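Abbfa_003403 (Acinetobacter baumannii, PDB 4ZXH) is a four-domain nonribosomal peptide synthetase that probably activates an amino acid, carries it on phosphopantetheine, condenses it and releases the product through its thioesterase domain. Local coordinates at residues 301-306 against 325-330; 745-750 against 886-891; 878-883 against 898-903; 975-980 against 1237-1242; 1051-1056 against 1119-1124. One frame throughout, in Å; residues are numbered along the deposited sequence.

Contact 1: residues 301-306 against 325-330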
# COMPACT_ATOMS: atom_id res chain seq x y z
N ILE A 301 -23.00 4.13 -8.34
CA ILE A 301 -22.66 3.26 -9.46
C ILE A 301 -21.28 3.60 -10.01
O ILE A 301 -20.89 4.77 -10.03
CB ILE A 301 -23.69 3.32 -10.61
CG1 ILE A 301 -23.82 4.74 -11.15
CG2 ILE A 301 -25.02 2.75 -10.18
CD1 ILE A 301 -24.87 4.86 -12.26
N ALA A 302 -20.55 2.57 -10.45
CA ALA A 302 -19.23 2.76 -11.06
C ALA A 302 -19.27 2.67 -12.60
O ALA A 302 -19.61 1.62 -13.17
CB ALA A 302 -18.25 1.74 -10.49
N ILE A 303 -18.91 3.76 -13.26
CA ILE A 303 -18.85 3.78 -14.72
C ILE A 303 -17.42 3.61 -15.19
O ILE A 303 -16.58 4.50 -15.01
CB ILE A 303 -19.40 5.08 -15.30
CG1 ILE A 303 -20.78 5.41 -14.72
CG2 ILE A 303 -19.46 4.98 -16.80
CD1 ILE A 303 -21.76 4.31 -14.89
N HIS A 304 -17.13 2.45 -15.77
CA HIS A 304 -15.79 2.18 -16.30
C HIS A 304 -15.79 2.44 -17.80
O HIS A 304 -16.48 1.75 -18.55
CB HIS A 304 -15.38 0.74 -15.97
CG HIS A 304 -14.16 0.26 -16.69
ND1 HIS A 304 -13.98 -1.06 -17.03
CD2 HIS A 304 -13.07 0.92 -17.14
CE1 HIS A 304 -12.83 -1.20 -17.66
NE2 HIS A 304 -12.26 -0.01 -17.74
N MET A 305 -15.04 3.47 -18.22
CA MET A 305 -14.93 3.86 -19.63
C MET A 305 -13.61 3.39 -20.21
O MET A 305 -12.56 3.54 -19.59
CB MET A 305 -15.01 5.38 -19.81
CG MET A 305 -16.36 6.05 -19.51
SD MET A 305 -17.65 5.70 -20.70
CE MET A 305 -16.74 5.98 -22.23
N ASP A 306 -13.64 2.84 -21.41
CA ASP A 306 -12.40 2.62 -22.13
C ASP A 306 -12.22 3.78 -23.09
O ASP A 306 -12.89 3.83 -24.12
CB ASP A 306 -12.42 1.28 -22.87
CG ASP A 306 -11.04 0.86 -23.34
OD1 ASP A 306 -10.12 1.70 -23.33
OD2 ASP A 306 -10.87 -0.32 -23.71
N ARG A 325 -26.60 5.89 -19.96
CA ARG A 325 -28.01 5.52 -20.13
C ARG A 325 -28.23 4.04 -19.83
O ARG A 325 -29.18 3.68 -19.12
CB ARG A 325 -28.52 5.83 -21.55
CG ARG A 325 -29.94 5.34 -21.81
CD ARG A 325 -30.48 5.73 -23.19
NE ARG A 325 -29.89 4.95 -24.27
CZ ARG A 325 -30.42 3.85 -24.78
NH1 ARG A 325 -31.57 3.38 -24.31
NH2 ARG A 325 -29.80 3.21 -25.77
N GLN A 326 -27.37 3.19 -20.38
CA GLN A 326 -27.47 1.75 -20.14
C GLN A 326 -27.28 1.45 -18.66
O GLN A 326 -28.02 0.66 -18.08
CB GLN A 326 -26.45 0.97 -20.99
CG GLN A 326 -26.70 1.05 -22.49
CD GLN A 326 -28.02 0.42 -22.91
OE1 GLN A 326 -28.34 -0.70 -22.51
NE2 GLN A 326 -28.80 1.15 -23.70
N SER A 327 -26.30 2.10 -18.04
CA SER A 327 -25.97 1.83 -16.65
C SER A 327 -27.12 2.22 -15.71
O SER A 327 -27.34 1.56 -14.70
CB SER A 327 -24.68 2.56 -16.25
OG SER A 327 -23.55 2.06 -16.94
N LEU A 328 -27.86 3.28 -16.06
CA LEU A 328 -28.99 3.71 -15.22
C LEU A 328 -30.14 2.70 -15.26
O LEU A 328 -30.95 2.66 -14.34
CB LEU A 328 -29.49 5.10 -15.63
CG LEU A 328 -28.47 6.24 -15.44
CD1 LEU A 328 -28.99 7.56 -15.97
CD2 LEU A 328 -28.03 6.37 -14.00
N LYS A 329 -30.22 1.89 -16.31
CA LYS A 329 -31.18 0.78 -16.35
C LYS A 329 -30.97 -0.19 -15.17
O LYS A 329 -31.92 -0.70 -14.59
CB LYS A 329 -31.07 -0.01 -17.67
CG LYS A 329 -31.57 0.72 -18.94
CD LYS A 329 -31.48 -0.22 -20.16
CE LYS A 329 -31.96 0.43 -21.46
NZ LYS A 329 -31.86 -0.51 -22.62
N HIS A 330 -29.72 -0.42 -14.80
CA HIS A 330 -29.41 -1.44 -13.81
C HIS A 330 -28.98 -0.83 -12.49
O HIS A 330 -28.14 -1.40 -11.78
CB HIS A 330 -28.32 -2.36 -14.35
CG HIS A 330 -28.61 -2.90 -15.70
ND1 HIS A 330 -29.52 -3.92 -15.91
CD2 HIS A 330 -28.15 -2.55 -16.93
CE1 HIS A 330 -29.59 -4.19 -17.20
NE2 HIS A 330 -28.77 -3.37 -17.84
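The backbones of strand 302-306 and the last turns of helix 313-329 come closest at I303 and S327, whose CA atoms are 7.6 Å apart. At that spacing no backbone bond spans the gap, and side chains fill it. I303 leads with its terminal methyl. Its CD1 lies against the hydroxymethyl group of S327, 3.5 Å from OG and 3.7 Å from CB. The S327 hydroxyl is occupied along its own helix: chi1 of -66° sets OG beside the backbone N, and from there it is hydrogen-bonded to Q323 O, one turn earlier. I303 therefore packs on a hydroxyl already turned back to its own helix.

The strand belongs to the condensation domain and pairs antiparallel with strand 275-279, its partner in a two-stranded sheet. Helix 313-329 packs along it, with M305 continuing the seam onto F316, V320 and Q323. Beyond I303, just ahead of the strand, I301 reaches across with its CD1 3.9 Å from L328 CD2, a methyl-to-methyl contact in which the two side chains run at about a right angle. In I301, CD1 is anti to CA about the CB-CG1 bond (chi2 -178°), which carries it out to the leucine. W202 of helix 197-205 touches both I301 and S327, and the I301 side chain is about 9 Å from the bound phosphopantetheine.

Contact 2: residues 745-750 against 886-891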
# COMPACT_ATOMS: atom_id res chain seq x y z
N ASP A 745 17.38 8.32 -2.50
CA ASP A 745 16.22 7.96 -1.69
C ASP A 745 16.25 8.72 -0.38
O ASP A 745 17.31 9.16 0.07
CB ASP A 745 16.15 6.44 -1.44
CG ASP A 745 17.45 5.86 -0.91
OD1 ASP A 745 18.53 6.14 -1.49
OD2 ASP A 745 17.42 5.16 0.12
N THR A 746 15.08 8.88 0.24
CA THR A 746 14.96 9.70 1.44
C THR A 746 15.80 9.15 2.60
O THR A 746 16.40 9.92 3.36
CB THR A 746 13.50 9.82 1.87
OG1 THR A 746 12.91 8.52 1.86
CG2 THR A 746 12.73 10.67 0.87
N ILE A 747 15.87 7.82 2.74
CA ILE A 747 16.63 7.22 3.83
C ILE A 747 18.12 7.58 3.76
O ILE A 747 18.71 7.96 4.76
CB ILE A 747 16.52 5.67 3.84
CG1 ILE A 747 15.06 5.22 3.72
CG2 ILE A 747 17.19 5.11 5.10
CD1 ILE A 747 14.20 5.52 4.93
N LEU A 748 18.72 7.46 2.58
CA LEU A 748 20.13 7.81 2.43
C LEU A 748 20.33 9.30 2.67
O LEU A 748 21.35 9.73 3.20
CB LEU A 748 20.66 7.43 1.05
CG LEU A 748 22.11 7.86 0.76
CD1 LEU A 748 23.07 7.30 1.79
CD2 LEU A 748 22.53 7.45 -0.64
N ALA A 749 19.33 10.07 2.28
CA ALA A 749 19.39 11.51 2.41
C ALA A 749 19.47 11.91 3.88
O ALA A 749 20.31 12.72 4.24
CB ALA A 749 18.18 12.16 1.75
N GLU A 750 18.61 11.35 4.73
CA GLU A 750 18.63 11.77 6.13
C GLU A 750 19.94 11.36 6.78
O GLU A 750 20.50 12.14 7.54
CB GLU A 750 17.47 11.21 6.93
CG GLU A 750 16.41 12.27 7.22
CD GLU A 750 16.82 13.28 8.30
OE1 GLU A 750 17.32 12.85 9.36
OE2 GLU A 750 16.66 14.50 8.07
N VAL A 886 10.08 1.56 2.57
CA VAL A 886 9.46 0.87 3.70
C VAL A 886 10.33 -0.32 4.14
O VAL A 886 10.54 -0.54 5.33
CB VAL A 886 8.01 0.39 3.39
CG1 VAL A 886 7.51 -0.49 4.50
CG2 VAL A 886 7.07 1.57 3.24
N LEU A 887 10.85 -1.07 3.17
CA LEU A 887 11.74 -2.18 3.48
C LEU A 887 13.00 -1.72 4.23
O LEU A 887 13.39 -2.33 5.21
CB LEU A 887 12.13 -2.90 2.19
CG LEU A 887 11.10 -3.87 1.62
CD1 LEU A 887 11.44 -4.24 0.18
CD2 LEU A 887 11.02 -5.11 2.47
N LYS A 888 13.63 -0.64 3.78
CA LYS A 888 14.85 -0.17 4.42
C LYS A 888 14.65 0.25 5.87
O LYS A 888 15.60 0.38 6.63
CB LYS A 888 15.45 0.99 3.64
CG LYS A 888 16.00 0.63 2.26
CD LYS A 888 16.59 1.89 1.60
CE LYS A 888 17.42 1.58 0.36
NZ LYS A 888 16.70 1.69 -0.93
N GLN A 889 13.40 0.46 6.27
CA GLN A 889 13.12 0.96 7.61
C GLN A 889 12.98 -0.17 8.63
O GLN A 889 12.92 0.08 9.84
CB GLN A 889 11.86 1.84 7.60
CG GLN A 889 12.12 3.28 7.20
CD GLN A 889 10.85 4.10 7.02
OE1 GLN A 889 9.74 3.56 6.91
NE2 GLN A 889 11.01 5.42 7.00
N ILE A 890 12.93 -1.41 8.13
CA ILE A 890 13.11 -2.57 8.99
C ILE A 890 14.52 -2.59 9.61
O ILE A 890 15.55 -2.32 8.93
CB ILE A 890 12.92 -3.89 8.24
CG1 ILE A 890 11.76 -3.82 7.24
CG2 ILE A 890 12.74 -5.04 9.22
CD1 ILE A 890 10.51 -3.55 7.85
N ASP A 891 14.57 -2.90 10.90
CA ASP A 891 15.83 -3.18 11.56
C ASP A 891 16.33 -4.51 11.00
O ASP A 891 15.59 -5.50 10.98
CB ASP A 891 15.67 -3.24 13.09
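OD2 of D745 meets the far end of the K888 side chain, with CE at 3.6 Å, CD at 3.7 Å and the charged NZ at 3.7 Å. The ion pair is a long one: OD2 is as near to the last two methylenes as to the ammonium. K888 runs extended until its final torsion, where a bend (chi4 96°) turns NZ; the two side chains cross at about a right angle. D895 OD1 is a second, weak and distant ionic partner of NZ, so the lysine probably feels two carboxylates without being held firmly by either.

This seam joins the AMP-binding region to its C-terminal domain, two parts that in the ANL enzymes rotate against each other between half-reactions, and a thin surface contact is consistent with such mobility. D745 occupies the N-cap position of helix 746-753. I747, the second residue of that helix, pushes CD1 against the Q889 side chain, 3.8 Å from both CG and the amide NE2. N885, about a turn before Q889 on helix 880-888, touches D745, T746 and I747.

Contact 3: residues 878-883 against 898-903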
# COMPACT_ATOMS: atom_id res chain seq x y z
N ILE A 878 3.19 1.58 -10.43
CA ILE A 878 3.71 1.49 -9.07
C ILE A 878 4.90 2.42 -8.91
O ILE A 878 5.70 2.58 -9.83
CB ILE A 878 4.16 0.04 -8.71
CG1 ILE A 878 3.05 -0.98 -8.93
CG2 ILE A 878 4.63 -0.05 -7.26
CD1 ILE A 878 2.05 -1.01 -7.83
N GLU A 879 5.03 3.05 -7.74
CA GLU A 879 6.25 3.76 -7.38
C GLU A 879 7.19 2.84 -6.60
O GLU A 879 7.14 2.82 -5.37
CB GLU A 879 5.92 5.00 -6.55
CG GLU A 879 5.61 6.22 -7.38
CD GLU A 879 6.76 6.62 -8.27
OE1 GLU A 879 7.91 6.71 -7.76
OE2 GLU A 879 6.53 6.85 -9.47
N LEU A 880 8.04 2.11 -7.31
CA LEU A 880 8.87 1.06 -6.69
C LEU A 880 9.64 1.55 -5.47
O LEU A 880 9.74 0.85 -4.46
CB LEU A 880 9.83 0.47 -7.72
CG LEU A 880 9.13 -0.27 -8.87
CD1 LEU A 880 10.09 -0.64 -9.98
CD2 LEU A 880 8.41 -1.51 -8.33
N GLY A 881 10.16 2.77 -5.55
CA GLY A 881 10.95 3.32 -4.46
C GLY A 881 10.21 3.49 -3.14
O GLY A 881 10.84 3.48 -2.08
N GLU A 882 8.89 3.63 -3.18
CA GLU A 882 8.16 3.74 -1.93
C GLU A 882 8.20 2.40 -1.22
O GLU A 882 8.37 2.34 0.01
CB GLU A 882 6.73 4.18 -2.16
CG GLU A 882 6.63 5.55 -2.79
CD GLU A 882 5.21 5.96 -3.06
OE1 GLU A 882 4.30 5.19 -2.71
OE2 GLU A 882 5.00 7.06 -3.63
N ILE A 883 8.08 1.32 -1.99
CA ILE A 883 8.26 -0.01 -1.40
C ILE A 883 9.68 -0.16 -0.85
O ILE A 883 9.87 -0.69 0.25
CB ILE A 883 7.98 -1.11 -2.43
CG1 ILE A 883 6.70 -0.81 -3.21
CG2 ILE A 883 7.91 -2.49 -1.75
CD1 ILE A 883 6.38 -1.86 -4.27
N VAL A 898 13.31 -3.36 -5.56
CA VAL A 898 12.05 -3.98 -5.94
C VAL A 898 11.88 -3.87 -7.44
O VAL A 898 12.04 -2.79 -8.00
CB VAL A 898 10.85 -3.32 -5.22
CG1 VAL A 898 9.55 -3.97 -5.64
CG2 VAL A 898 11.01 -3.41 -3.71
N LEU A 899 11.59 -4.99 -8.10
CA LEU A 899 11.38 -4.96 -9.55
C LEU A 899 10.04 -5.56 -9.92
O LEU A 899 9.45 -6.33 -9.15
CB LEU A 899 12.49 -5.73 -10.30
CG LEU A 899 13.96 -5.41 -9.98
CD1 LEU A 899 14.90 -6.33 -10.76
CD2 LEU A 899 14.28 -3.95 -10.23
N VAL A 900 9.56 -5.20 -11.10
CA VAL A 900 8.41 -5.88 -11.67
C VAL A 900 8.93 -6.97 -12.60
O VAL A 900 9.83 -6.71 -13.41
CB VAL A 900 7.49 -4.91 -12.42
CG1 VAL A 900 6.35 -5.66 -13.09
CG2 VAL A 900 6.94 -3.84 -11.48
N LYS A 901 8.40 -8.18 -12.49
CA LYS A 901 8.76 -9.28 -13.40
C LYS A 901 7.51 -9.91 -14.01
O LYS A 901 6.43 -9.83 -13.43
CB LYS A 901 9.57 -10.36 -12.68
CG LYS A 901 10.92 -9.91 -12.16
CD LYS A 901 11.94 -9.66 -13.27
CE LYS A 901 13.27 -9.25 -12.65
NZ LYS A 901 14.36 -9.07 -13.65
N THR A 902 7.67 -10.54 -15.18
CA THR A 902 6.56 -11.18 -15.89
C THR A 902 6.45 -12.67 -15.52
O THR A 902 7.45 -13.30 -15.19
CB THR A 902 6.74 -11.00 -17.40
OG1 THR A 902 6.90 -9.61 -17.70
CG2 THR A 902 5.53 -11.54 -18.17
N THR A 903 5.23 -13.22 -15.58
CA THR A 903 4.97 -14.60 -15.13
C THR A 903 3.82 -15.31 -15.84
O THR A 903 2.75 -14.73 -16.02
CB THR A 903 4.64 -14.62 -13.63
OG1 THR A 903 5.77 -14.14 -12.91
CG2 THR A 903 4.28 -16.03 -13.16
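This is an apolar helix-on-strand contact within the C-terminal part of the adenylation region, where the first turn of helix 880-888 lies on strand 893-903. L880 and V898 are the closest backbone pair, 6.0 Å between CA atoms. L880 brings both methyls near V898: CD1 lies beyond the carbonyl oxygen, off the carbonyl plane, 3.5 Å from V898 O, while CD2 meets V898 CG1 at 3.8 Å. One turn along the helix, I883 packs on both branches of the valine, its CG2 3.8 Å from V898 CG2 and its CD1 4.0 Å from V898 CG1. CG1 is thus shared by L880 and I883, while CG2 meets I883. The valine's first torsion of 179° places CG1 anti to the backbone N and leaves CG2 beside it, which spreads the fork under L880 and I883. V900 adds a lighter touch further along the strand, CG2 to L880 CD2 at 4.2 Å.

L910, on the neighbouring strand 907-916, touches L880, I883 and V900, so the apolar patch extends past the edge strand into the sheet. A polar tie runs back to the same helix, from V898 N to E884 OE2. A helix leading through a short turn into the edge strand of a three-stranded sheet, and packing back on it, is the alpha-beta layering of the small C-terminal domain of ANL enzymes.

Contact 4: residues 975-980 against 1237-1242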
# COMPACT_ATOMS: atom_id res chain seq x y z
N ARG A 975 -3.16 -25.28 14.22
CA ARG A 975 -2.16 -25.95 15.05
C ARG A 975 -2.42 -25.88 16.56
O ARG A 975 -1.85 -26.65 17.33
CB ARG A 975 -0.77 -25.37 14.73
CG ARG A 975 -0.36 -25.54 13.25
CD ARG A 975 0.74 -24.57 12.80
NE ARG A 975 0.29 -23.18 12.85
CZ ARG A 975 1.08 -22.13 12.65
NH1 ARG A 975 2.36 -22.32 12.36
NH2 ARG A 975 0.59 -20.89 12.71
N ASP A 976 -3.30 -24.98 17.00
CA ASP A 976 -3.61 -24.89 18.42
C ASP A 976 -5.11 -24.57 18.58
O ASP A 976 -5.81 -24.43 17.57
CB ASP A 976 -2.69 -23.86 19.09
CG ASP A 976 -2.92 -22.43 18.61
OD1 ASP A 976 -3.76 -22.22 17.72
OD2 ASP A 976 -2.25 -21.52 19.14
N PRO A 977 -5.62 -24.50 19.83
CA PRO A 977 -7.05 -24.19 19.97
C PRO A 977 -7.54 -22.88 19.30
O PRO A 977 -8.67 -22.82 18.83
CB PRO A 977 -7.22 -24.11 21.50
CG PRO A 977 -6.22 -25.11 22.03
CD PRO A 977 -5.03 -25.00 21.09
N ILE A 978 -6.72 -21.84 19.27
CA ILE A 978 -7.14 -20.60 18.64
C ILE A 978 -7.32 -20.79 17.14
O ILE A 978 -8.31 -20.36 16.55
CB ILE A 978 -6.13 -19.47 18.91
CG1 ILE A 978 -6.29 -18.91 20.33
CG2 ILE A 978 -6.27 -18.38 17.86
CD1 ILE A 978 -5.28 -17.84 20.67
N GLU A 979 -6.37 -21.44 16.49
CA GLU A 979 -6.51 -21.61 15.06
C GLU A 979 -7.64 -22.61 14.74
O GLU A 979 -8.31 -22.47 13.71
CB GLU A 979 -5.18 -22.04 14.43
CG GLU A 979 -4.07 -21.01 14.63
CD GLU A 979 -2.74 -21.46 14.06
OE1 GLU A 979 -2.61 -22.64 13.68
OE2 GLU A 979 -1.82 -20.62 14.00
N ILE A 980 -7.88 -23.60 15.61
CA ILE A 980 -9.01 -24.51 15.41
C ILE A 980 -10.35 -23.75 15.43
O ILE A 980 -11.18 -23.95 14.54
CB ILE A 980 -9.03 -25.63 16.47
CG1 ILE A 980 -7.84 -26.57 16.22
CG2 ILE A 980 -10.32 -26.41 16.39
CD1 ILE A 980 -7.70 -27.69 17.23
N ARG A 1237 3.86 -26.10 28.25
CA ARG A 1237 3.51 -26.75 29.51
C ARG A 1237 2.02 -27.06 29.63
O ARG A 1237 1.65 -28.14 30.11
CB ARG A 1237 3.95 -25.91 30.70
CG ARG A 1237 5.38 -26.15 31.14
CD ARG A 1237 5.51 -26.00 32.64
NE ARG A 1237 6.86 -26.34 33.09
CZ ARG A 1237 7.21 -27.56 33.51
NH1 ARG A 1237 6.32 -28.54 33.52
NH2 ARG A 1237 8.46 -27.79 33.91
N LEU A 1238 1.16 -26.13 29.22
CA LEU A 1238 -0.28 -26.38 29.27
C LEU A 1238 -0.61 -27.65 28.50
O LEU A 1238 -1.39 -28.48 28.97
CB LEU A 1238 -1.08 -25.20 28.71
CG LEU A 1238 -0.99 -23.87 29.46
CD1 LEU A 1238 -1.93 -22.84 28.87
CD2 LEU A 1238 -1.30 -24.10 30.91
N TYR A 1239 0.01 -27.82 27.34
CA TYR A 1239 -0.36 -28.92 26.45
C TYR A 1239 0.22 -30.22 26.96
O TYR A 1239 -0.42 -31.27 26.86
CB TYR A 1239 0.11 -28.66 25.01
CG TYR A 1239 -0.41 -27.36 24.43
CD1 TYR A 1239 -1.59 -26.78 24.91
CD2 TYR A 1239 0.28 -26.70 23.41
CE1 TYR A 1239 -2.07 -25.59 24.38
CE2 TYR A 1239 -0.19 -25.51 22.88
CZ TYR A 1239 -1.37 -24.96 23.37
OH TYR A 1239 -1.84 -23.77 22.85
N PHE A 1240 1.42 -30.17 27.49
CA PHE A 1240 2.05 -31.36 28.02
C PHE A 1240 1.32 -31.78 29.30
O PHE A 1240 0.97 -32.94 29.46
CB PHE A 1240 3.54 -31.14 28.28
CG PHE A 1240 4.29 -32.40 28.62
CD1 PHE A 1240 4.02 -33.58 27.93
CD2 PHE A 1240 5.26 -32.41 29.60
CE1 PHE A 1240 4.69 -34.74 28.24
CE2 PHE A 1240 5.94 -33.56 29.91
CZ PHE A 1240 5.65 -34.74 29.22
N ASP A 1241 1.06 -30.82 30.20
CA ASP A 1241 0.35 -31.10 31.45
C ASP A 1241 -1.04 -31.68 31.22
O ASP A 1241 -1.45 -32.63 31.91
CB ASP A 1241 0.23 -29.83 32.30
CG ASP A 1241 1.53 -29.48 33.02
OD1 ASP A 1241 2.50 -30.30 33.02
OD2 ASP A 1241 1.56 -28.37 33.60
N THR A 1242 -1.77 -31.13 30.26
CA THR A 1242 -3.06 -31.71 29.85
C THR A 1242 -2.90 -33.17 29.41
O THR A 1242 -3.63 -34.06 29.87
CB THR A 1242 -3.70 -30.90 28.72
OG1 THR A 1242 -4.10 -29.64 29.25
CG2 THR A 1242 -4.92 -31.60 28.16
O HOH W 1 -0.49 -21.30 21.64
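The close part of this small interface is the end of the Y1239 ring. Its hydroxyl OH rests against P977 CD at 3.8 Å and D976 CB at 3.9 Å, with the proline obliquely placed to the ring. On the looser side a water takes over, donating to D976 OD2 and lying 3.1 Å from Y1239 OH, so that the phenol reaches the carboxylate through solvent.

D976 itself is firmly set. Its chi1 of 66° swings OD1 over the helix start, where it caps E979 N at 3.0 Å, and OD2 also makes a salt bridge with R1045. E979 is held in turn by R975, which grips it side-on, NE to OE1 and NH2 to OE2, while R975 N adds a second bond to OE1.

Helix 977-990 and helix 1037-1046, which carries R1045, belong to the carrier region; on the thioesterase side, helix 1233-1251 presents Y1239 and leans on F1186 of helix 1179-1191, probably part of that domain's lid.

Contact 5: residues 1051-1056 against 1119-1124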
# COMPACT_ATOMS: atom_id res chain seq x y z
N LYS A 1051 -10.55 -15.81 27.15
CA LYS A 1051 -11.08 -17.01 27.79
C LYS A 1051 -12.04 -17.75 26.86
O LYS A 1051 -13.25 -17.50 26.88
CB LYS A 1051 -11.79 -16.64 29.09
N PRO A 1052 -11.50 -18.66 26.02
CA PRO A 1052 -12.32 -19.51 25.15
C PRO A 1052 -13.19 -20.47 25.94
O PRO A 1052 -12.80 -20.94 27.01
CB PRO A 1052 -11.28 -20.28 24.33
CG PRO A 1052 -10.04 -19.47 24.41
CD PRO A 1052 -10.06 -18.86 25.78
N SER A 1053 -14.38 -20.74 25.43
CA SER A 1053 -15.20 -21.81 25.97
C SER A 1053 -14.54 -23.17 25.65
O SER A 1053 -13.80 -23.31 24.67
CB SER A 1053 -16.62 -21.72 25.41
OG SER A 1053 -17.41 -22.84 25.81
N ILE A 1054 -14.79 -24.19 26.47
CA ILE A 1054 -14.28 -25.52 26.18
C ILE A 1054 -15.18 -26.27 25.20
O ILE A 1054 -14.88 -27.38 24.79
CB ILE A 1054 -14.09 -26.36 27.46
CG1 ILE A 1054 -15.43 -26.76 28.07
CG2 ILE A 1054 -13.21 -25.63 28.47
CD1 ILE A 1054 -15.27 -27.56 29.34
N VAL A 1055 -16.29 -25.64 24.83
CA VAL A 1055 -17.16 -26.16 23.77
C VAL A 1055 -16.97 -25.41 22.46
O VAL A 1055 -17.05 -24.17 22.42
CB VAL A 1055 -18.66 -26.07 24.15
CG1 VAL A 1055 -19.50 -26.64 23.02
CG2 VAL A 1055 -18.95 -26.81 25.45
N ILE A 1056 -16.69 -26.16 21.41
CA ILE A 1056 -16.57 -25.62 20.05
C ILE A 1056 -17.70 -26.21 19.23
O ILE A 1056 -17.89 -27.43 19.20
CB ILE A 1056 -15.16 -25.94 19.44
CG1 ILE A 1056 -15.05 -25.48 17.99
CG2 ILE A 1056 -14.87 -27.39 19.50
CD1 ILE A 1056 -15.50 -24.07 17.78
N ILE A 1119 -20.58 -32.70 31.69
CA ILE A 1119 -22.04 -32.84 31.73
C ILE A 1119 -22.72 -31.52 32.08
O ILE A 1119 -23.70 -31.14 31.45
CB ILE A 1119 -22.49 -33.91 32.72
CG1 ILE A 1119 -22.38 -35.29 32.07
CG2 ILE A 1119 -23.91 -33.69 33.13
CD1 ILE A 1119 -22.66 -36.42 33.02
N ALA A 1120 -22.20 -30.80 33.07
CA ALA A 1120 -22.74 -29.49 33.40
C ALA A 1120 -22.61 -28.53 32.21
O ALA A 1120 -23.54 -27.79 31.91
CB ALA A 1120 -22.06 -28.91 34.63
N GLU A 1121 -21.46 -28.54 31.53
CA GLU A 1121 -21.31 -27.72 30.32
C GLU A 1121 -22.33 -28.11 29.23
O GLU A 1121 -22.86 -27.24 28.55
CB GLU A 1121 -19.89 -27.82 29.75
CG GLU A 1121 -18.89 -26.81 30.35
CD GLU A 1121 -19.21 -25.35 29.99
OE1 GLU A 1121 -19.44 -25.05 28.80
OE2 GLU A 1121 -19.24 -24.50 30.91
N MET A 1122 -22.59 -29.41 29.09
CA MET A 1122 -23.55 -29.90 28.11
C MET A 1122 -24.97 -29.44 28.45
O MET A 1122 -25.73 -29.01 27.58
CB MET A 1122 -23.50 -31.42 28.02
CG MET A 1122 -22.19 -32.02 27.52
SD MET A 1122 -22.14 -33.81 27.85
CE MET A 1122 -23.57 -34.38 26.93
N GLN A 1123 -25.33 -29.53 29.72
CA GLN A 1123 -26.70 -29.23 30.11
C GLN A 1123 -27.05 -27.72 30.05
O GLN A 1123 -28.22 -27.37 30.14
CB GLN A 1123 -26.96 -29.80 31.50
CG GLN A 1123 -27.30 -31.29 31.40
CD GLN A 1123 -27.65 -31.95 32.73
OE1 GLN A 1123 -27.08 -31.64 33.79
NE2 GLN A 1123 -28.60 -32.89 32.68
N LYS A 1124 -26.06 -26.86 29.85
CA LYS A 1124 -26.31 -25.44 29.54
C LYS A 1124 -26.87 -25.25 28.13
O LYS A 1124 -27.65 -24.33 27.88
CB LYS A 1124 -25.02 -24.62 29.67
CG LYS A 1124 -24.56 -24.40 31.09
CD LYS A 1124 -23.21 -23.70 31.13
CE LYS A 1124 -23.29 -22.27 30.64
NZ LYS A 1124 -21.99 -21.56 30.88
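E1121 carries the helix side of this contact, and both halves of its side chain are used. The methylene CG lies against I1054, 3.8 Å from CD1 and 4.1 Å from CG1, while OE1 passes V1055 CG2 at 3.8 Å. S1053 OG is further off, 4.2 Å from the same OE1, too far for a hydrogen bond. A bend at chi2 (-66°) turns the carboxylate off the line of the chain, which lets the glutamate show CG to the isoleucine and its oxygen to the valine.

The next shell shapes the chain that offers these side chains. S1053 OG accepts a hydrogen bond from V1055 N at 3.2 Å, nearly straight (N-H...O 165°), forming an ST turn just ahead of strand 1055-1057. That strand is the edge of the seven-stranded sheet of an alpha/beta-hydrolase thioesterase, running antiparallel to 1093-1096, and helix 1111-1125 packs beside it. Backbone bonds from I1054 to Q1097 and from I1056 to A1095 fix the strand, and I1096 lies against both I1054 and V1055.

On the helix, M1122 turns to Y1131 and L1133 of the central strand 1131-1136, and I1119 settles on I1146, Q1149 and L1150 of helix 1138-1152, leaving E1121 to face the edge strand.

In chain order the contacts pass from the condensation domain (contact 1) through the adenylation region (contacts 2 and 3) to the carrier and thioesterase (contacts 4 and 5). Contacts 2 and 3 share helix 880-888, their centres 17 Å apart, and touch where L887 CD1 meets V898 CG2 at 4.0 Å. Contacts 4 and 5 are also 17 Å apart between centres, and 5 falls within the chain span of 4. The centre of contact 1 is about 33 to 53 Å from the others. Contacts 2 and 4 join different domains, whereas 1, 3 and 5 pack helix against strand or its approach: in the condensation domain, the small C-terminal adenylation domain and the thioesterase sheet edge.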